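PDB 5MQO: Non-reducing end beta-L-arabinofuranosidase from Bacteroides thetaiotaomicron, which probably hydrolyses glycosidic bonds in plant pectin as a family GH127 glycoside hydrolase, with aceric acidase or beta-L-arabinofuranosidase activity. Local coordinates for residues 103-107 with 125-130; 111-115 with 203-208; 371-375 with 587-593. One frame throughout, in Å; residues are numbered along the deposited sequence.

Contact 1 (103-107 with 125-130); sequences MYKWM and LMDNFI
Two helical segments, 103-107 and 125-130, run nearly antiparallel: their axes make 154° (signed crossing angle -154°) and come no closer than 11.7 Å. In register, Met107 faces Met126, CA to CA 7.2 Å. So wide a spacing leaves room for large side chains, and Phe129, Met107 and Trp106 bury the most surface here. Phe129 (chi1 t, chi2 82°) points across the gap. Met107 CB lies over one face of its ring, 4.2 Å from the centroid and 24° off the normal, a CH-pi contact, and Met107 SD is 3.6 Å from Phe129 CD2, an oblique Met-aromatic contact. At the ring edge, Met103 CE is 3.7 Å from Phe129 CE1 and Tyr104 CD1 is 3.9 Å from Phe129 CE2. Met107, with chi1 t and chi2 p, sets its methyl against Met126 and Ile130, one turn apart: CE is 3.8 Å from Met126 SD and 4.0 Å from Ile130 CD1. Trp106 (chi1 t) brings CH2 to 4.0 Å from Leu125 CD2, while its NE1 hydrogen-bonds Leu63 O. This apolar, sulfur-rich interface joins helices 102-117 and 120-136 into an antiparallel helical hairpin, the repeating unit of the (alpha/alpha)6 barrel of six-hairpin glycosidases.

Contact 2 (111-115 with 203-208); sequences ASVYA and VHHRAT
Small residues let helical segments 111-115 and 203-208 approach closely: the segment axes come within 8.6 Å and run nearly parallel, at 18°. The register pairs Ala111 with His204 (CA to CA 5.4 Å) and Ala115 with Ala207 (4.8 Å). The methyl of Ala207 is the main bump on its helix. It presses into the hollow between successive turns of the other, with CB 3.3 Å from Ala111 O and 3.8 Å from Ala115 CB. In return, Ala111 CB settles against the opposing backbone, 4.0 Å from His204 CA, and meets Val203 CG1, also at 4.0 Å. The same Val203 CG1 (chi1 t) lies 3.4 Å from Ser112 OG, a hydroxyl bonded to Glu108 O. At the C-terminal end the larger Tyr114 ring (chi1 t, chi2 86°) places CE2 3.9 Å from Thr208 CG2; Thr208, chi1 p, turns its OG1 back to His204 O at 3.0 Å. The result is a near-parallel, alanine-lined packing of helices 102-117 and 192-208, which belong to successive helical hairpins.

Contact 3 (371-375 with 587-593); sequences YQLPN and HPLAEEI
Neither segment here is a regular helix or strand throughout. Residues 371-375 are irregular, beginning with Tyr371 in a left-handed helical conformation (phi/psi 53/21). Residues 587-593 open with a type I turn, closed by Ala590 N to His587 O at 3.0 Å, and pass into a 3-10 segment at 591-592. Nearest CA atoms pair Tyr371 with Ala590 (4.6 Å) and Pro374 with Glu592 (5.2 Å). The aromatic term is a face-to-face stack of the Tyr371 and His587 rings, centroids 4.4 Å apart and planes at 20°; Leu589 N donates to His587 ND1 at 3.2 Å, which ties the imidazole to its own turn. Tyr371 (chi1 m) makes two apolar contacts: CE2 is 3.6 Å from Leu589 CD1, and CB is 4.2 Å from Ala590 CB. Polar contacts are modest. Leu373 N gives a weak hydrogen bond to Glu592 OE1 at 3.2 Å, and Ala590 CA makes a CA-H...O contact with Tyr371 O at 3.4 Å. Glu592 also lies along the proline, its CG 3.6 Å from Pro374 CA. The contact thus joins a loop of the catalytic region to the turn between strands 581-584 and 596-601 of the C-terminal region. Tyr371 bonds through its backbone to Arg333, the last residue of helix 317-333, while Asn375 and Ile593 both rest on Trp693 of strand 690-697.

How the contacts relate
From the N terminus, helix 102-117 supplies the first segments of contacts 1 and 2. Contact 1 closes first, across 17 intervening residues, 15 of them helical; contact 2 has already opened at 111-115 and closes only at 203-208, with 87 residues between its segments, so the two cross. Their centres are 11 Å apart and they touch directly: Met126 SD is 3.5 Å from Ala111 CA, and Ile130 CD1 is 3.4 Å from His204 NE2. Helices 102-117, 120-136 and 192-208 thereby form one cluster. Contact 3 follows in series, spans 211 residues, and lies on the opposite side of the chain's centre, joining the catalytic and C-terminal regions.

Contact 1 (103-107 with 125-130)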
loop_
_atom_site.group_PDB
_atom_site.type_symbol
_atom_site.label_atom_id
_atom_site.label_comp_id
_atom_site.label_asym_id
_atom_site.label_seq_id
_atom_site.Cartn_x
_atom_site.Cartn_y
_atom_site.Cartn_z
ATOM N N MET A 103 -14.553 -10.481 -8.655
ATOM C CA MET A 103 -14.900 -11.611 -7.804
ATOM C C MET A 103 -13.734 -12.477 -7.389
ATOM O O MET A 103 -13.752 -13.036 -6.304
ATOM C CB MET A 103 -15.887 -12.515 -8.520
ATOM C CG MET A 103 -17.254 -11.888 -8.713
ATOM S SD MET A 103 -18.557 -13.125 -8.886
ATOM C CE MET A 103 -17.881 -14.156 -10.208
ATOM N N TYR A 104 -12.759 -12.624 -8.280
ATOM C CA TYR A 104 -11.530 -13.361 -7.976
ATOM C C TYR A 104 -10.693 -12.628 -6.952
ATOM O O TYR A 104 -9.989 -13.265 -6.202
ATOM C CB TYR A 104 -10.666 -13.576 -9.230
ATOM C CG TYR A 104 -11.317 -14.373 -10.340
ATOM C CD1 TYR A 104 -11.924 -15.605 -10.093
ATOM C CD2 TYR A 104 -11.305 -13.908 -11.650
ATOM C CE1 TYR A 104 -12.505 -16.341 -11.123
ATOM C CE2 TYR A 104 -11.887 -14.633 -12.685
ATOM C CZ TYR A 104 -12.482 -15.851 -12.421
ATOM O OH TYR A 104 -13.058 -16.555 -13.457
ATOM N N LYS A 105 -10.729 -11.296 -6.966
ATOM C CA LYS A 105 -10.053 -10.483 -5.937
ATOM C C LYS A 105 -10.776 -10.606 -4.618
ATOM O O LYS A 105 -10.140 -10.810 -3.616
ATOM C CB LYS A 105 -9.891 -9.005 -6.360
ATOM C CG LYS A 105 -8.751 -8.799 -7.364
ATOM C CD LYS A 105 -8.585 -7.364 -7.827
ATOM C CE LYS A 105 -9.601 -6.983 -8.900
ATOM N NZ LYS A 105 -9.380 -5.618 -9.466
ATOM N N TRP A 106 -12.103 -10.483 -4.640
ATOM C CA TRP A 106 -12.958 -10.672 -3.463
ATOM C C TRP A 106 -12.633 -12.002 -2.788
ATOM O O TRP A 106 -12.319 -12.058 -1.594
ATOM C CB TRP A 106 -14.446 -10.623 -3.869
ATOM C CG TRP A 106 -15.447 -10.936 -2.742
ATOM C CD1 TRP A 106 -15.919 -10.068 -1.800
ATOM C CD2 TRP A 106 -16.085 -12.192 -2.466
ATOM N NE1 TRP A 106 -16.794 -10.695 -0.961
ATOM C CE2 TRP A 106 -16.920 -12.000 -1.339
ATOM C CE3 TRP A 106 -16.025 -13.465 -3.053
ATOM C CZ2 TRP A 106 -17.703 -13.031 -0.783
ATOM C CZ3 TRP A 106 -16.809 -14.501 -2.500
ATOM C CH2 TRP A 106 -17.631 -14.270 -1.370
ATOM N N MET A 107 -12.704 -13.056 -3.594
ATOM C CA MET A 107 -12.492 -14.439 -3.175
ATOM C C MET A 107 -11.077 -14.637 -2.606
ATOM O O MET A 107 -10.894 -15.313 -1.603
ATOM C CB MET A 107 -12.789 -15.346 -4.381
ATOM C CG MET A 107 -12.115 -16.696 -4.437
ATOM S SD MET A 107 -12.962 -17.903 -3.439
ATOM C CE MET A 107 -11.552 -18.984 -3.213
ATOM N N LEU A 125 -18.405 -21.510 1.529
ATOM C CA LEU A 125 -18.604 -20.392 0.601
ATOM C C LEU A 125 -17.523 -20.310 -0.493
ATOM O O LEU A 125 -17.806 -19.896 -1.619
ATOM C CB LEU A 125 -18.652 -19.089 1.390
ATOM C CG LEU A 125 -18.639 -17.754 0.648
ATOM C CD1 LEU A 125 -19.780 -17.617 -0.351
ATOM C CD2 LEU A 125 -18.690 -16.639 1.687
ATOM N N MET A 126 -16.293 -20.699 -0.163
ATOM C CA MET A 126 -15.223 -20.800 -1.169
ATOM C C MET A 126 -15.407 -21.994 -2.117
ATOM O O MET A 126 -15.368 -21.838 -3.345
ATOM C CB MET A 126 -13.839 -20.826 -0.493
ATOM C CG MET A 126 -13.451 -19.453 0.060
ATOM S SD MET A 126 -11.738 -19.241 0.555
ATOM C CE MET A 126 -11.674 -20.226 2.053
ATOM N N ASP A 127 -15.620 -23.176 -1.538
ATOM C CA ASP A 127 -15.891 -24.399 -2.309
ATOM C C ASP A 127 -17.037 -24.256 -3.295
ATOM O O ASP A 127 -16.996 -24.871 -4.362
ATOM C CB ASP A 127 -16.188 -25.583 -1.384
ATOM C CG ASP A 127 -14.934 -26.205 -0.784
ATOM O OD1 ASP A 127 -13.789 -25.887 -1.204
ATOM O OD2 ASP A 127 -15.108 -27.048 0.109
ATOM N N ASN A 128 -18.046 -23.461 -2.946
ATOM C CA ASN A 128 -19.113 -23.128 -3.904
ATOM C C ASN A 128 -18.675 -22.165 -5.011
ATOM O O ASN A 128 -19.043 -22.341 -6.167
ATOM C CB ASN A 128 -20.367 -22.600 -3.196
ATOM C CG ASN A 128 -21.218 -23.724 -2.640
ATOM O OD1 ASN A 128 -21.487 -24.708 -3.343
ATOM N ND2 ASN A 128 -21.634 -23.600 -1.376
ATOM N N PHE A 129 -17.903 -21.143 -4.665
ATOM C CA PHE A 129 -17.386 -20.223 -5.677
ATOM C C PHE A 129 -16.518 -20.980 -6.680
ATOM O O PHE A 129 -16.683 -20.839 -7.892
ATOM C CB PHE A 129 -16.582 -19.097 -5.028
ATOM C CG PHE A 129 -16.094 -18.080 -6.010
ATOM C CD1 PHE A 129 -16.937 -17.068 -6.449
ATOM C CD2 PHE A 129 -14.804 -18.146 -6.521
ATOM C CE1 PHE A 129 -16.496 -16.130 -7.372
ATOM C CE2 PHE A 129 -14.364 -17.214 -7.444
ATOM C CZ PHE A 129 -15.210 -16.207 -7.873
ATOM N N ILE A 130 -15.624 -21.800 -6.136
ATOM C CA ILE A 130 -14.699 -22.626 -6.910
ATOM C C ILE A 130 -15.425 -23.637 -7.834
ATOM O O ILE A 130 -15.062 -23.776 -9.007
ATOM C CB ILE A 130 -13.727 -23.355 -5.956
ATOM C CG1 ILE A 130 -12.823 -22.337 -5.257
ATOM C CG2 ILE A 130 -12.883 -24.384 -6.688
ATOM C CD1 ILE A 130 -12.231 -22.834 -3.953
#

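Contact 2 (111-115 with 203-208)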
loop_
_atom_site.group_PDB
_atom_site.type_symbol
_atom_site.label_atom_id
_atom_site.label_comp_id
_atom_site.label_asym_id
_atom_site.label_seq_id
_atom_site.Cartn_x
_atom_site.Cartn_y
_atom_site.Cartn_z
ATOM N N ALA A 111 -10.242 -16.001 1.132
ATOM C CA ALA A 111 -9.205 -16.986 1.470
ATOM C C ALA A 111 -8.150 -16.458 2.401
ATOM O O ALA A 111 -7.554 -17.220 3.143
ATOM C CB ALA A 111 -8.519 -17.484 0.207
ATOM N N SER A 112 -7.872 -15.167 2.305
ATOM C CA SER A 112 -6.797 -14.548 3.053
ATOM C C SER A 112 -7.187 -14.376 4.502
ATOM O O SER A 112 -6.375 -14.569 5.419
ATOM C CB SER A 112 -6.471 -13.192 2.414
ATOM O OG SER A 112 -5.971 -13.371 1.095
ATOM N N VAL A 113 -8.439 -13.958 4.672
ATOM C CA VAL A 113 -9.141 -13.886 5.951
ATOM C C VAL A 113 -9.282 -15.260 6.595
ATOM O O VAL A 113 -9.001 -15.425 7.774
ATOM C CB VAL A 113 -10.540 -13.269 5.731
ATOM C CG1 VAL A 113 -11.476 -13.505 6.917
ATOM C CG2 VAL A 113 -10.407 -11.778 5.431
ATOM N N TYR A 114 -9.743 -16.235 5.816
ATOM C CA TYR A 114 -9.819 -17.626 6.254
ATOM C C TYR A 114 -8.495 -18.151 6.787
ATOM O O TYR A 114 -8.476 -18.827 7.802
ATOM C CB TYR A 114 -10.321 -18.529 5.122
ATOM C CG TYR A 114 -10.386 -19.988 5.482
ATOM C CD1 TYR A 114 -11.510 -20.527 6.115
ATOM C CD2 TYR A 114 -9.316 -20.827 5.212
ATOM C CE1 TYR A 114 -11.550 -21.869 6.469
ATOM C CE2 TYR A 114 -9.347 -22.163 5.552
ATOM C CZ TYR A 114 -10.460 -22.689 6.171
ATOM O OH TYR A 114 -10.469 -24.031 6.476
ATOM N N ALA A 115 -7.384 -17.831 6.139
ATOM C CA ALA A 115 -6.066 -18.299 6.614
ATOM C C ALA A 115 -5.794 -17.944 8.086
ATOM O O ALA A 115 -5.124 -18.686 8.812
ATOM C CB ALA A 115 -4.954 -17.764 5.719
ATOM N N VAL A 203 -3.374 -18.062 -3.622
ATOM C CA VAL A 203 -3.762 -17.662 -2.280
ATOM C C VAL A 203 -4.706 -18.693 -1.650
ATOM O O VAL A 203 -4.575 -19.013 -0.466
ATOM C CB VAL A 203 -4.407 -16.264 -2.299
ATOM C CG1 VAL A 203 -5.009 -15.907 -0.947
ATOM C CG2 VAL A 203 -3.375 -15.215 -2.712
ATOM N N HIS A 204 -5.643 -19.210 -2.436
ATOM C CA HIS A 204 -6.533 -20.219 -1.916
ATOM C C HIS A 204 -5.768 -21.488 -1.519
ATOM O O HIS A 204 -6.002 -22.038 -0.448
ATOM C CB HIS A 204 -7.624 -20.570 -2.916
ATOM C CG HIS A 204 -8.525 -21.654 -2.433
ATOM N ND1 HIS A 204 -8.361 -22.975 -2.798
ATOM C CD2 HIS A 204 -9.557 -21.623 -1.562
ATOM C CE1 HIS A 204 -9.275 -23.708 -2.189
ATOM N NE2 HIS A 204 -10.015 -22.912 -1.435
ATOM N N HIS A 205 -4.865 -21.929 -2.391
ATOM C CA HIS A 205 -3.998 -23.097 -2.143
ATOM C C HIS A 205 -3.208 -22.964 -0.857
ATOM O O HIS A 205 -3.158 -23.871 -0.046
ATOM C CB HIS A 205 -3.020 -23.270 -3.298
ATOM C CG HIS A 205 -2.107 -24.448 -3.160
ATOM N ND1 HIS A 205 -2.561 -25.713 -2.847
ATOM C CD2 HIS A 205 -0.770 -24.564 -3.343
ATOM C CE1 HIS A 205 -1.540 -26.552 -2.821
ATOM N NE2 HIS A 205 -0.443 -25.883 -3.121
ATOM N N ARG A 206 -2.604 -21.803 -0.684
ATOM C CA ARG A 206 -1.763 -21.516 0.456
ATOM C C ARG A 206 -2.526 -21.469 1.782
ATOM O O ARG A 206 -1.958 -21.788 2.817
ATOM C CB ARG A 206 -0.994 -20.218 0.181
ATOM C CG ARG A 206 0.035 -20.413 -0.942
ATOM C CD ARG A 206 0.921 -19.199 -1.181
ATOM N NE ARG A 206 1.907 -19.455 -2.237
ATOM C CZ ARG A 206 2.554 -18.526 -2.945
ATOM N NH1 ARG A 206 2.347 -17.228 -2.749
ATOM N NH2 ARG A 206 3.414 -18.898 -3.878
ATOM N N ALA A 207 -3.807 -21.098 1.737
ATOM C CA ALA A 207 -4.641 -20.931 2.920
ATOM C C ALA A 207 -5.350 -22.197 3.361
ATOM O O ALA A 207 -5.470 -22.418 4.562
ATOM C CB ALA A 207 -5.676 -19.847 2.672
ATOM N N THR A 208 -5.862 -22.976 2.402
ATOM C CA THR A 208 -6.704 -24.147 2.658
ATOM C C THR A 208 -5.982 -25.491 2.498
ATOM O O THR A 208 -6.436 -26.515 3.012
ATOM C CB THR A 208 -7.926 -24.188 1.702
ATOM O OG1 THR A 208 -7.526 -24.503 0.348
ATOM C CG2 THR A 208 -8.688 -22.853 1.721
#

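Contact 3 (371-375 with 587-593)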
loop_
_atom_site.group_PDB
_atom_site.type_symbol
_atom_site.label_atom_id
_atom_site.label_comp_id
_atom_site.label_asym_id
_atom_site.label_seq_id
_atom_site.Cartn_x
_atom_site.Cartn_y
_atom_site.Cartn_z
ATOM N N TYR A 371 8.532 17.266 -8.578
ATOM C CA TYR A 371 7.963 18.218 -7.640
ATOM C C TYR A 371 6.613 18.853 -8.037
ATOM O O TYR A 371 6.257 19.922 -7.506
ATOM C CB TYR A 371 8.991 19.305 -7.329
ATOM C CG TYR A 371 10.343 18.741 -7.065
ATOM C CD1 TYR A 371 10.623 18.058 -5.869
ATOM C CD2 TYR A 371 11.347 18.829 -8.025
ATOM C CE1 TYR A 371 11.883 17.499 -5.641
ATOM C CE2 TYR A 371 12.609 18.303 -7.795
ATOM C CZ TYR A 371 12.872 17.628 -6.607
ATOM O OH TYR A 371 14.122 17.090 -6.432
ATOM N N GLN A 372 5.853 18.240 -8.940
ATOM C CA GLN A 372 4.528 18.766 -9.261
ATOM C C GLN A 372 3.517 18.012 -8.411
ATOM O O GLN A 372 3.069 16.915 -8.781
ATOM C CB GLN A 372 4.213 18.643 -10.754
ATOM C CG GLN A 372 2.806 19.068 -11.139
ATOM C CD GLN A 372 2.515 18.893 -12.611
ATOM O OE1 GLN A 372 3.145 18.085 -13.329
ATOM N NE2 GLN A 372 1.542 19.651 -13.084
ATOM N N LEU A 373 3.175 18.588 -7.260
ATOM C CA LEU A 373 2.351 17.885 -6.264
ATOM C C LEU A 373 1.119 18.643 -5.786
ATOM O O LEU A 373 0.945 18.826 -4.591
ATOM C CB LEU A 373 3.232 17.454 -5.085
ATOM C CG LEU A 373 4.371 16.509 -5.517
ATOM C CD1 LEU A 373 5.431 16.392 -4.423
ATOM C CD2 LEU A 373 3.834 15.138 -5.925
ATOM N N PRO A 374 0.224 19.034 -6.716
ATOM C CA PRO A 374 -0.997 19.750 -6.346
ATOM C C PRO A 374 -1.895 18.954 -5.394
ATOM O O PRO A 374 -1.798 17.754 -5.305
ATOM C CB PRO A 374 -1.711 19.901 -7.693
ATOM C CG PRO A 374 -1.287 18.699 -8.469
ATOM C CD PRO A 374 0.180 18.648 -8.147
ATOM N N ASN A 375 -2.805 19.644 -4.749
ATOM C CA ASN A 375 -3.487 19.131 -3.604
ATOM C C ASN A 375 -4.941 18.841 -3.931
ATOM O O ASN A 375 -5.386 17.700 -3.766
ATOM C CB ASN A 375 -3.387 20.160 -2.478
ATOM C CG ASN A 375 -1.999 20.224 -1.858
ATOM O OD1 ASN A 375 -1.185 21.103 -2.168
ATOM N ND2 ASN A 375 -1.737 19.298 -0.942
ATOM N N HIS A 587 10.467 20.128 -0.185
ATOM C CA HIS A 587 11.505 20.682 -1.076
ATOM C C HIS A 587 11.005 21.975 -1.784
ATOM O O HIS A 587 9.840 22.079 -2.138
ATOM C CB HIS A 587 11.888 19.559 -2.061
ATOM C CG HIS A 587 13.070 19.848 -2.902
ATOM N ND1 HIS A 587 13.066 20.834 -3.853
ATOM C CD2 HIS A 587 14.277 19.246 -2.984
ATOM C CE1 HIS A 587 14.228 20.847 -4.481
ATOM N NE2 HIS A 587 14.981 19.890 -3.970
ATOM N N PRO A 588 11.865 22.984 -1.940
ATOM C CA PRO A 588 11.344 24.271 -2.449
ATOM C C PRO A 588 10.759 24.232 -3.860
ATOM O O PRO A 588 9.867 25.004 -4.186
ATOM C CB PRO A 588 12.559 25.204 -2.389
ATOM C CG PRO A 588 13.749 24.312 -2.129
ATOM C CD PRO A 588 13.231 23.116 -1.405
ATOM N N LEU A 589 11.289 23.389 -4.724
ATOM C CA LEU A 589 10.679 23.150 -6.038
ATOM C C LEU A 589 9.266 22.525 -6.026
ATOM O O LEU A 589 8.685 22.404 -7.048
ATOM C CB LEU A 589 11.607 22.300 -6.902
ATOM C CG LEU A 589 12.948 22.876 -7.356
ATOM C CD1 LEU A 589 13.735 21.765 -8.040
ATOM C CD2 LEU A 589 12.802 24.037 -8.340
ATOM N N ALA A 590 8.726 22.108 -4.894
ATOM C CA ALA A 590 7.297 21.741 -4.824
ATOM C C ALA A 590 6.415 22.968 -4.510
ATOM O O ALA A 590 6.039 23.216 -3.364
ATOM C CB ALA A 590 7.071 20.648 -3.799
ATOM N N GLU A 591 6.067 23.695 -5.560
ATOM C CA GLU A 591 5.442 25.003 -5.458
ATOM C C GLU A 591 4.076 24.941 -4.821
ATOM O O GLU A 591 3.693 25.828 -4.066
ATOM C CB GLU A 591 5.293 25.623 -6.858
ATOM C CG GLU A 591 6.580 25.687 -7.681
ATOM C CD GLU A 591 6.523 26.722 -8.794
ATOM O OE1 GLU A 591 5.455 27.350 -9.004
ATOM O OE2 GLU A 591 7.562 26.903 -9.467
ATOM N N GLU A 592 3.346 23.878 -5.110
ATOM C CA GLU A 592 1.960 23.726 -4.638
ATOM C C GLU A 592 1.858 23.617 -3.131
ATOM O O GLU A 592 0.782 23.818 -2.580
ATOM C CB GLU A 592 1.315 22.495 -5.283
ATOM C CG GLU A 592 1.165 22.582 -6.816
ATOM C CD GLU A 592 2.286 21.982 -7.646
ATOM O OE1 GLU A 592 3.407 21.801 -7.134
ATOM O OE2 GLU A 592 2.044 21.721 -8.856
ATOM N N ILE A 593 2.980 23.310 -2.477
ATOM C CA ILE A 593 3.066 23.226 -1.010
ATOM C C ILE A 593 4.215 24.047 -0.412
ATOM O O ILE A 593 4.618 23.845 0.739
ATOM C CB ILE A 593 3.151 21.756 -0.576
ATOM C CG1 ILE A 593 4.334 21.028 -1.225
ATOM C CG2 ILE A 593 1.848 21.075 -0.955
ATOM C CD1 ILE A 593 4.425 19.551 -0.849
#